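Local coordinates for D-isomer specific 2-hydroxyacid dehydrogenase NAD-binding (Xanthobacter autotrophicus, PDB 4XA8), which binds NADPH and probably works as a nicotinamide-dependent oxidoreductase of the D-2-hydroxyacid dehydrogenase family, at residues A[101-106]-A[153-158]; A[202-207]-A[230-235]; A[257-262]-A[282-287]. All blocks are in the same frame, centred on the assembly; numbering follows the deposited sequence.

Contact 1. Residues A[101-106]-A[153-158]; sequences PNMSQM and GDLGAA
Met103 and Leu155 cross at about a right angle where the first turns of helices 103-119 and 154-165 meet. Met103 has CG anti to its backbone N (chi1 174°), and a bend at chi2 swings the thioether end over to the other helix, so that CE lies 3.7 Å from Leu155 CD1. The two branches of Leu155 divide the work. While CD1 takes the methionine tip, CD2 presses onto the backbone of the opposite helix, 3.5 Å from Ser104 CA. Ser104 holds OG anti to its own N, which sends the hydroxyl alongside Ala158, with OG 3.6 Å from Ala158 CB. Between the helices one water donates to both Ser104 O, at 3.0 Å, and Leu155 O, at 2.8 Å, bridging two acceptors, the first-turn carbonyls, by giving a hydrogen to each. Beyond the pair, the Met103 side chain also rests on Ser286. Asp154, Leu155 and Gly156 contact NADPH in a crystal structure of this protein, although no cofactor is bound to this chain. Gly153 and Gly156 are consistent with a GxGxxG motif, so the contact sets helix 103-119 against what is probably the glycine-rich turn of the Rossmann-type domain.

Contact 2. Residues A[202-207]-A[230-235]; sequences VVVMLP and FINVAR
Ile231 O is the best-held polar atom here, gripped by one strong hydrogen bond and one weaker CH contact, both from strand 201-204. Val204 N donates to it at 2.8 Å, almost straight (173°) and nearly along the C=O axis, while Val203 CA comes within 3.5 Å of the same Ile231 O in a CA-H...O contact. The ladder continues on both sides of this rung: Ile231 N donates to Val202 O at 2.9 Å, and Val233 N to Val204 O, a longer bond lying in the carbonyl plane. The strands run parallel, their axes 4.8 Å apart.

On one face Val202, Val204, Phe230 and Asn232 gather. CG1 of Val202, in the crowded position between N and the carbonyl carbon, reaches Phe230 CD2 at 3.5 Å, and the two side chains lie side by side; Val204 CG2 meets the ring obliquely at Phe230 CZ. On the other face Val203 and Ile231 also run side by side, with helix 103-119 packed on them. At the end of strand 228-232, Asn232 OD1 accepts from Ala234 N at 3.2 Å, the donor sitting above the amide plane, and so forms an Asx turn. Ala234 CB lies 3.3 Å from Leu206 O. Val233 and Ala234 both contact NADPH in a structure of this protein. Joined through helix 218-223, the two strands make a beta-alpha-beta unit of the Rossmann-type sheet, with cofactor-binding residues in the loop at its C-terminal edge.

Contact 3. Residues A[257-262]-A[282-287]; sequences TLDVFE and PHLASI
At the C-terminal edge of the Rossmann-type sheet, the loop that follows strand 278-280 folds round the end of strand 253-258, and Asp259, Ala285 and Ser286 from these two pieces all contact NADPH in a crystal structure of this protein, though none is bound to this chain. Asp259 carries the contact. Its CG stands anti to the backbone N (chi1 -167°), which delivers the carboxylate to successive N-H groups of the loop. OD1 receives Leu284 N at 2.8 Å through its syn lone pair, and it also has a hydrogen bond with the hydroxyl of Thr281. OD2 receives Ala285 N, likewise at 2.8 Å, but from above the carboxylate plane; the methyl CB of Ala285 sits 3.2 Å from the same OD2. A water then donates to Asp259 OD2 at 2.8 Å and accepts from Ser286 OG at 2.7 Å, extending the network along the loop.

The aspartate backbone joins in: His283 N donates to Asp259 O at 3.0 Å, on a lone pair but well bent (138°). His283 adopts a left-handed backbone conformation, turning the chain so that three consecutive N-H groups, those of residues 283 to 285, serve Asp259. Asp259 O sits at the edge of the imidazole, near its plane, 3.2 Å from His283 CD2, and the histidine side chain crosses that of Val260 at about a right angle. From the second subunit, Arg120 hydrogen-bonds to Leu284 O.

The buried carboxylate has hydrogen bonds on both oxygens, OD1 with Leu284 N and Thr281 OG1, OD2 with Ala285 N and the water. Such surroundings would be expected to stabilise the ionised form of Asp259 and to fix its rotation, so the cofactor-contacting loop is probably anchored to a negative charge.

From the N terminus the chain first passes through the sheet of strands 9-13 to 95-97, then enters helix 103-119. Contact 1 closes a loop of 46 residues by bringing the start of that helix to the start of helix 154-165. Contact 2 closes the next, shorter loop, around helix 218-223, and contact 3 the last, running out to strand 278-280. The three follow in series, neither nesting nor crossing. In space they adjoin: Met205 packs on Leu155 and Gly156, strands 228-232 and 253-258 are sheet neighbours, and Met106 meets Ile287. Together they line the C-terminal edge of the seven-stranded sheet, with contacts 1 and 3 also touching the second subunit.

Contact 1. Residues A[101-106]-A[153-158]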
loop_
_atom_site.group_PDB
_atom_site.type_symbol
_atom_site.label_atom_id
_atom_site.label_comp_id
_atom_site.label_asym_id
_atom_site.label_seq_id
_atom_site.Cartn_x
_atom_site.Cartn_y
_atom_site.Cartn_z
ATOM N N PRO A 101 -6.813 7.761 -19.850
ATOM C CA PRO A 101 -7.677 6.616 -19.700
ATOM C C PRO A 101 -7.367 5.736 -18.527
ATOM O O PRO A 101 -8.223 4.963 -18.162
ATOM C CB PRO A 101 -7.427 5.834 -20.992
ATOM C CG PRO A 101 -7.234 6.903 -21.973
ATOM C CD PRO A 101 -6.445 7.955 -21.262
ATOM N N ASN A 102 -6.166 5.835 -17.972
ATOM C CA ASN A 102 -5.766 5.069 -16.803
ATOM C C ASN A 102 -5.717 5.761 -15.451
ATOM O O ASN A 102 -5.253 5.182 -14.461
ATOM C CB ASN A 102 -4.405 4.507 -17.108
ATOM C CG ASN A 102 -4.509 3.214 -17.896
ATOM O OD1 ASN A 102 -5.318 2.329 -17.556
ATOM N ND2 ASN A 102 -3.706 3.092 -18.941
ATOM N N MET A 103 -6.191 7.005 -15.364
ATOM C CA MET A 103 -6.063 7.723 -14.119
ATOM C C MET A 103 -6.936 7.012 -13.112
ATOM O O MET A 103 -6.623 7.004 -11.910
ATOM C CB MET A 103 -6.503 9.192 -14.266
ATOM C CG MET A 103 -6.523 9.992 -12.951
ATOM S SD MET A 103 -7.853 11.227 -12.938
ATOM C CE MET A 103 -7.717 11.937 -11.296
ATOM N N SER A 104 -8.036 6.444 -13.595
ATOM C CA SER A 104 -8.934 5.667 -12.761
ATOM C C SER A 104 -8.182 4.524 -12.060
ATOM O O SER A 104 -8.456 4.221 -10.903
ATOM C CB SER A 104 -10.053 5.103 -13.607
ATOM O OG SER A 104 -10.911 4.352 -12.807
ATOM N N GLN A 105 -7.311 3.871 -12.819
ATOM C CA GLN A 105 -6.434 2.770 -12.320
ATOM C C GLN A 105 -5.386 3.245 -11.342
ATOM O O GLN A 105 -5.250 2.717 -10.270
ATOM C CB GLN A 105 -5.687 2.105 -13.490
ATOM C CG GLN A 105 -4.738 1.020 -13.002
ATOM C CD GLN A 105 -5.507 -0.096 -12.342
ATOM O OE1 GLN A 105 -6.044 -0.967 -13.050
ATOM N NE2 GLN A 105 -5.564 -0.109 -10.980
ATOM N N MET A 106 -4.650 4.268 -11.725
ATOM C CA MET A 106 -3.646 4.831 -10.874
ATOM C C MET A 106 -4.224 5.387 -9.557
ATOM O O MET A 106 -3.630 5.269 -8.499
ATOM C CB MET A 106 -2.943 5.942 -11.639
ATOM C CG MET A 106 -1.754 6.551 -10.922
ATOM S SD MET A 106 -1.114 7.985 -11.810
ATOM C CE MET A 106 0.167 8.463 -10.677
ATOM N N GLY A 153 -18.529 8.563 -7.932
ATOM C CA GLY A 153 -18.335 8.866 -9.354
ATOM C C GLY A 153 -17.385 7.865 -9.970
ATOM O O GLY A 153 -17.096 6.851 -9.368
ATOM N N ASP A 154 -16.906 8.146 -11.170
ATOM C CA ASP A 154 -16.105 7.170 -11.887
ATOM C C ASP A 154 -14.899 6.744 -11.062
ATOM O O ASP A 154 -14.627 5.547 -10.936
ATOM C CB ASP A 154 -15.655 7.711 -13.218
ATOM C CG ASP A 154 -16.789 7.787 -14.227
ATOM O OD1 ASP A 154 -17.779 7.027 -14.126
ATOM O OD2 ASP A 154 -16.670 8.611 -15.134
ATOM N N LEU A 155 -14.234 7.685 -10.406
ATOM C CA LEU A 155 -13.040 7.321 -9.632
ATOM C C LEU A 155 -13.416 6.582 -8.348
ATOM O O LEU A 155 -12.845 5.556 -8.063
ATOM C CB LEU A 155 -12.188 8.555 -9.349
ATOM C CG LEU A 155 -11.626 9.212 -10.612
ATOM C CD1 LEU A 155 -10.988 10.549 -10.253
ATOM C CD2 LEU A 155 -10.621 8.325 -11.310
ATOM N N GLY A 156 -14.407 7.073 -7.597
ATOM C CA GLY A 156 -14.766 6.494 -6.322
ATOM C C GLY A 156 -15.364 5.091 -6.427
ATOM O O GLY A 156 -15.039 4.195 -5.630
ATOM N N ALA A 157 -16.248 4.908 -7.410
ATOM C CA ALA A 157 -16.790 3.599 -7.705
ATOM C C ALA A 157 -15.713 2.595 -8.065
ATOM O O ALA A 157 -15.703 1.474 -7.531
ATOM C CB ALA A 157 -17.845 3.662 -8.792
ATOM N N ALA A 158 -14.750 2.973 -8.893
ATOM C CA ALA A 158 -13.658 2.020 -9.203
ATOM C C ALA A 158 -12.810 1.667 -7.981
ATOM O O ALA A 158 -12.414 0.467 -7.785
ATOM C CB ALA A 158 -12.766 2.533 -10.324
HETATM O O HOH W 1 -10.182 5.205 -8.693
#

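Contact 2. Residues A[202-207]-A[230-235]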
loop_
_atom_site.group_PDB
_atom_site.type_symbol
_atom_site.label_atom_id
_atom_site.label_comp_id
_atom_site.label_asym_id
_atom_site.label_seq_id
_atom_site.Cartn_x
_atom_site.Cartn_y
_atom_site.Cartn_z
ATOM N N VAL A 202 -11.961 6.100 6.401
ATOM C CA VAL A 202 -12.806 6.792 5.424
ATOM C C VAL A 202 -11.925 7.368 4.308
ATOM O O VAL A 202 -10.807 7.837 4.561
ATOM C CB VAL A 202 -13.732 7.869 6.088
ATOM C CG1 VAL A 202 -12.911 8.985 6.665
ATOM C CG2 VAL A 202 -14.721 8.470 5.103
ATOM N N VAL A 203 -12.394 7.238 3.055
ATOM C CA VAL A 203 -11.639 7.766 1.852
ATOM C C VAL A 203 -12.461 8.851 1.197
ATOM O O VAL A 203 -13.552 8.597 0.648
ATOM C CB VAL A 203 -11.268 6.689 0.817
ATOM C CG1 VAL A 203 -10.300 7.250 -0.198
ATOM C CG2 VAL A 203 -10.685 5.452 1.471
ATOM N N VAL A 204 -11.970 10.075 1.243
ATOM C CA VAL A 204 -12.665 11.183 0.553
ATOM C C VAL A 204 -12.307 11.203 -0.949
ATOM O O VAL A 204 -11.136 11.434 -1.328
ATOM C CB VAL A 204 -12.275 12.547 1.117
ATOM C CG1 VAL A 204 -13.115 13.648 0.445
ATOM C CG2 VAL A 204 -12.486 12.590 2.623
ATOM N N MET A 205 -13.298 10.962 -1.798
ATOM C CA MET A 205 -13.146 10.933 -3.240
ATOM C C MET A 205 -14.299 11.707 -3.930
ATOM O O MET A 205 -14.781 11.308 -5.003
ATOM C CB MET A 205 -13.122 9.499 -3.781
ATOM C CG MET A 205 -12.106 8.645 -3.081
ATOM S SD MET A 205 -11.914 7.034 -3.890
ATOM C CE MET A 205 -11.129 7.550 -5.394
ATOM N N LEU A 206 -14.742 12.803 -3.311
ATOM C CA LEU A 206 -15.864 13.574 -3.874
ATOM C C LEU A 206 -15.359 14.580 -4.878
ATOM O O LEU A 206 -14.421 15.279 -4.602
ATOM C CB LEU A 206 -16.557 14.342 -2.771
ATOM C CG LEU A 206 -17.501 13.542 -1.927
ATOM C CD1 LEU A 206 -17.723 14.306 -0.642
ATOM C CD2 LEU A 206 -18.801 13.315 -2.694
ATOM N N PRO A 207 -15.973 14.671 -6.051
ATOM C CA PRO A 207 -15.625 15.871 -6.845
ATOM C C PRO A 207 -16.002 17.160 -6.108
ATOM O O PRO A 207 -17.000 17.140 -5.367
ATOM C CB PRO A 207 -16.465 15.722 -8.118
ATOM C CG PRO A 207 -17.577 14.807 -7.751
ATOM C CD PRO A 207 -17.127 13.942 -6.602
ATOM N N PHE A 230 -8.357 8.562 8.355
ATOM C CA PHE A 230 -8.893 9.496 7.349
ATOM C C PHE A 230 -7.914 9.640 6.167
ATOM O O PHE A 230 -6.735 9.937 6.361
ATOM C CB PHE A 230 -9.094 10.826 8.053
ATOM C CG PHE A 230 -9.826 11.856 7.258
ATOM C CD1 PHE A 230 -9.123 12.729 6.437
ATOM C CD2 PHE A 230 -11.202 11.993 7.348
ATOM C CE1 PHE A 230 -9.768 13.702 5.710
ATOM C CE2 PHE A 230 -11.859 12.994 6.628
ATOM C CZ PHE A 230 -11.139 13.837 5.814
ATOM N N ILE A 231 -8.409 9.424 4.942
ATOM C CA ILE A 231 -7.628 9.499 3.729
ATOM C C ILE A 231 -8.311 10.532 2.802
ATOM O O ILE A 231 -9.512 10.404 2.531
ATOM C CB ILE A 231 -7.606 8.167 3.011
ATOM C CG1 ILE A 231 -6.892 7.131 3.871
ATOM C CG2 ILE A 231 -6.930 8.273 1.637
ATOM C CD1 ILE A 231 -7.215 5.725 3.461
ATOM N N ASN A 232 -7.555 11.530 2.333
ATOM C CA ASN A 232 -8.117 12.563 1.389
ATOM C C ASN A 232 -7.363 12.567 0.091
ATOM O O ASN A 232 -6.166 12.883 0.081
ATOM C CB ASN A 232 -8.073 13.945 1.963
ATOM C CG ASN A 232 -8.925 14.918 1.164
ATOM O OD1 ASN A 232 -9.676 14.510 0.276
ATOM N ND2 ASN A 232 -8.787 16.198 1.462
ATOM N N VAL A 233 -8.042 12.159 -0.995
ATOM C CA VAL A 233 -7.460 12.173 -2.335
ATOM C C VAL A 233 -8.341 13.010 -3.291
ATOM O O VAL A 233 -8.127 12.970 -4.491
ATOM C CB VAL A 233 -7.236 10.760 -2.920
ATOM C CG1 VAL A 233 -6.150 10.005 -2.097
ATOM C CG2 VAL A 233 -8.520 9.946 -2.913
ATOM N N ALA A 234 -9.285 13.781 -2.785
ATOM C CA ALA A 234 -10.203 14.526 -3.664
ATOM C C ALA A 234 -9.611 15.898 -3.918
ATOM O O ALA A 234 -8.917 16.106 -4.879
ATOM C CB ALA A 234 -11.564 14.669 -3.034
ATOM N N ARG A 235 -9.890 16.812 -3.023
ATOM C CA ARG A 235 -9.528 18.218 -3.157
ATOM C C ARG A 235 -9.508 18.712 -1.705
ATOM O O ARG A 235 -10.348 18.289 -0.861
ATOM C CB ARG A 235 -10.538 19.031 -4.006
ATOM C CG ARG A 235 -10.594 18.714 -5.492
ATOM C CD ARG A 235 -9.249 18.923 -6.179
#

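Contact 3. Residues A[257-262]-A[282-287]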
loop_
_atom_site.group_PDB
_atom_site.type_symbol
_atom_site.label_atom_id
_atom_site.label_comp_id
_atom_site.label_asym_id
_atom_site.label_seq_id
_atom_site.Cartn_x
_atom_site.Cartn_y
_atom_site.Cartn_z
ATOM N N THR A 257 -3.868 10.133 5.984
ATOM C CA THR A 257 -3.075 10.171 4.783
ATOM C C THR A 257 -3.757 11.224 3.874
ATOM O O THR A 257 -4.929 11.090 3.481
ATOM C CB THR A 257 -2.889 8.797 4.075
ATOM O OG1 THR A 257 -2.284 7.826 4.971
ATOM C CG2 THR A 257 -2.053 8.941 2.836
ATOM N N LEU A 258 -3.006 12.289 3.565
ATOM C CA LEU A 258 -3.566 13.485 2.917
ATOM C C LEU A 258 -2.720 13.775 1.690
ATOM O O LEU A 258 -1.508 13.982 1.810
ATOM C CB LEU A 258 -3.557 14.674 3.881
ATOM C CG LEU A 258 -4.273 14.469 5.215
ATOM C CD1 LEU A 258 -3.982 15.678 6.078
ATOM C CD2 LEU A 258 -5.771 14.234 5.026
ATOM N N ASP A 259 -3.352 13.718 0.514
ATOM C CA ASP A 259 -2.689 13.938 -0.783
ATOM C C ASP A 259 -2.990 15.303 -1.424
ATOM O O ASP A 259 -2.429 15.631 -2.474
ATOM C CB ASP A 259 -3.135 12.851 -1.791
ATOM C CG ASP A 259 -2.283 12.799 -3.027
ATOM O OD1 ASP A 259 -1.051 12.765 -2.905
ATOM O OD2 ASP A 259 -2.842 12.738 -4.149
ATOM N N VAL A 260 -3.901 16.056 -0.817
ATOM C CA VAL A 260 -4.427 17.287 -1.348
ATOM C C VAL A 260 -4.727 18.250 -0.165
ATOM O O VAL A 260 -5.008 17.793 0.954
ATOM C CB VAL A 260 -5.732 17.069 -2.118
ATOM C CG1 VAL A 260 -5.558 16.156 -3.330
ATOM C CG2 VAL A 260 -6.799 16.457 -1.182
ATOM N N PHE A 261 -4.595 19.565 -0.389
ATOM C CA PHE A 261 -4.615 20.510 0.727
ATOM C C PHE A 261 -5.298 21.770 0.286
ATOM O O PHE A 261 -5.413 22.014 -0.897
ATOM C CB PHE A 261 -3.196 20.804 1.219
ATOM C CG PHE A 261 -2.447 19.550 1.577
ATOM C CD1 PHE A 261 -1.780 18.846 0.613
ATOM C CD2 PHE A 261 -2.541 19.020 2.834
ATOM C CE1 PHE A 261 -1.135 17.658 0.921
ATOM C CE2 PHE A 261 -1.910 17.846 3.157
ATOM C CZ PHE A 261 -1.203 17.165 2.180
ATOM N N GLU A 262 -5.703 22.589 1.239
ATOM C CA GLU A 262 -6.299 23.858 0.880
ATOM C C GLU A 262 -5.356 24.738 0.075
ATOM O O GLU A 262 -5.801 25.278 -0.938
ATOM C CB GLU A 262 -6.850 24.604 2.086
ATOM C CG GLU A 262 -8.298 24.225 2.300
ATOM C CD GLU A 262 -8.842 24.731 3.610
ATOM O OE1 GLU A 262 -8.261 25.754 4.119
ATOM O OE2 GLU A 262 -9.844 24.104 4.090
ATOM N N PRO A 282 2.441 14.553 -1.881
ATOM C CA PRO A 282 2.172 15.782 -2.595
ATOM C C PRO A 282 1.519 15.540 -3.948
ATOM O O PRO A 282 2.221 15.521 -4.964
ATOM C CB PRO A 282 3.575 16.404 -2.730
ATOM C CG PRO A 282 4.526 15.264 -2.570
ATOM C CD PRO A 282 3.798 14.053 -2.126
ATOM N N HIS A 283 0.185 15.380 -3.981
ATOM C CA HIS A 283 -0.532 15.179 -5.247
ATOM C C HIS A 283 -0.128 13.992 -6.072
ATOM O O HIS A 283 0.048 14.097 -7.290
ATOM C CB HIS A 283 -0.363 16.426 -6.112
ATOM C CG HIS A 283 -1.506 17.361 -6.009
ATOM N ND1 HIS A 283 -1.934 18.127 -7.070
ATOM C CD2 HIS A 283 -2.342 17.628 -4.979
ATOM C CE1 HIS A 283 -2.979 18.841 -6.693
ATOM N NE2 HIS A 283 -3.253 18.549 -5.431
ATOM N N LEU A 284 0.046 12.865 -5.426
ATOM C CA LEU A 284 0.464 11.655 -6.072
ATOM C C LEU A 284 -0.664 10.831 -6.626
ATOM O O LEU A 284 -0.430 9.951 -7.449
ATOM C CB LEU A 284 1.203 10.752 -5.084
ATOM C CG LEU A 284 2.433 11.367 -4.436
ATOM C CD1 LEU A 284 3.048 10.276 -3.541
ATOM C CD2 LEU A 284 3.412 11.872 -5.472
ATOM N N ALA A 285 -1.882 11.028 -6.140
ATOM C CA ALA A 285 -2.948 10.084 -6.518
ATOM C C ALA A 285 -3.400 10.329 -7.954
ATOM O O ALA A 285 -3.756 9.412 -8.667
ATOM C CB ALA A 285 -4.134 10.250 -5.593
ATOM N N SER A 286 -3.402 11.592 -8.343
ATOM C CA SER A 286 -4.054 12.083 -9.545
ATOM C C SER A 286 -3.064 12.826 -10.468
ATOM O O SER A 286 -3.481 13.673 -11.279
ATOM C CB SER A 286 -5.161 13.064 -9.096
ATOM O OG SER A 286 -4.626 13.980 -8.119
ATOM N N ILE A 287 -1.784 12.477 -10.399
ATOM C CA ILE A 287 -0.731 13.176 -11.171
ATOM C C ILE A 287 -0.821 12.973 -12.703
ATOM O O ILE A 287 -0.989 11.872 -13.205
ATOM C CB ILE A 287 0.690 12.871 -10.598
ATOM C CG1 ILE A 287 1.707 13.951 -11.021
ATOM C CG2 ILE A 287 1.170 11.502 -11.001
ATOM C CD1 ILE A 287 1.851 15.094 -10.020
HETATM O O HOH W 2 -5.186 13.638 -5.474
#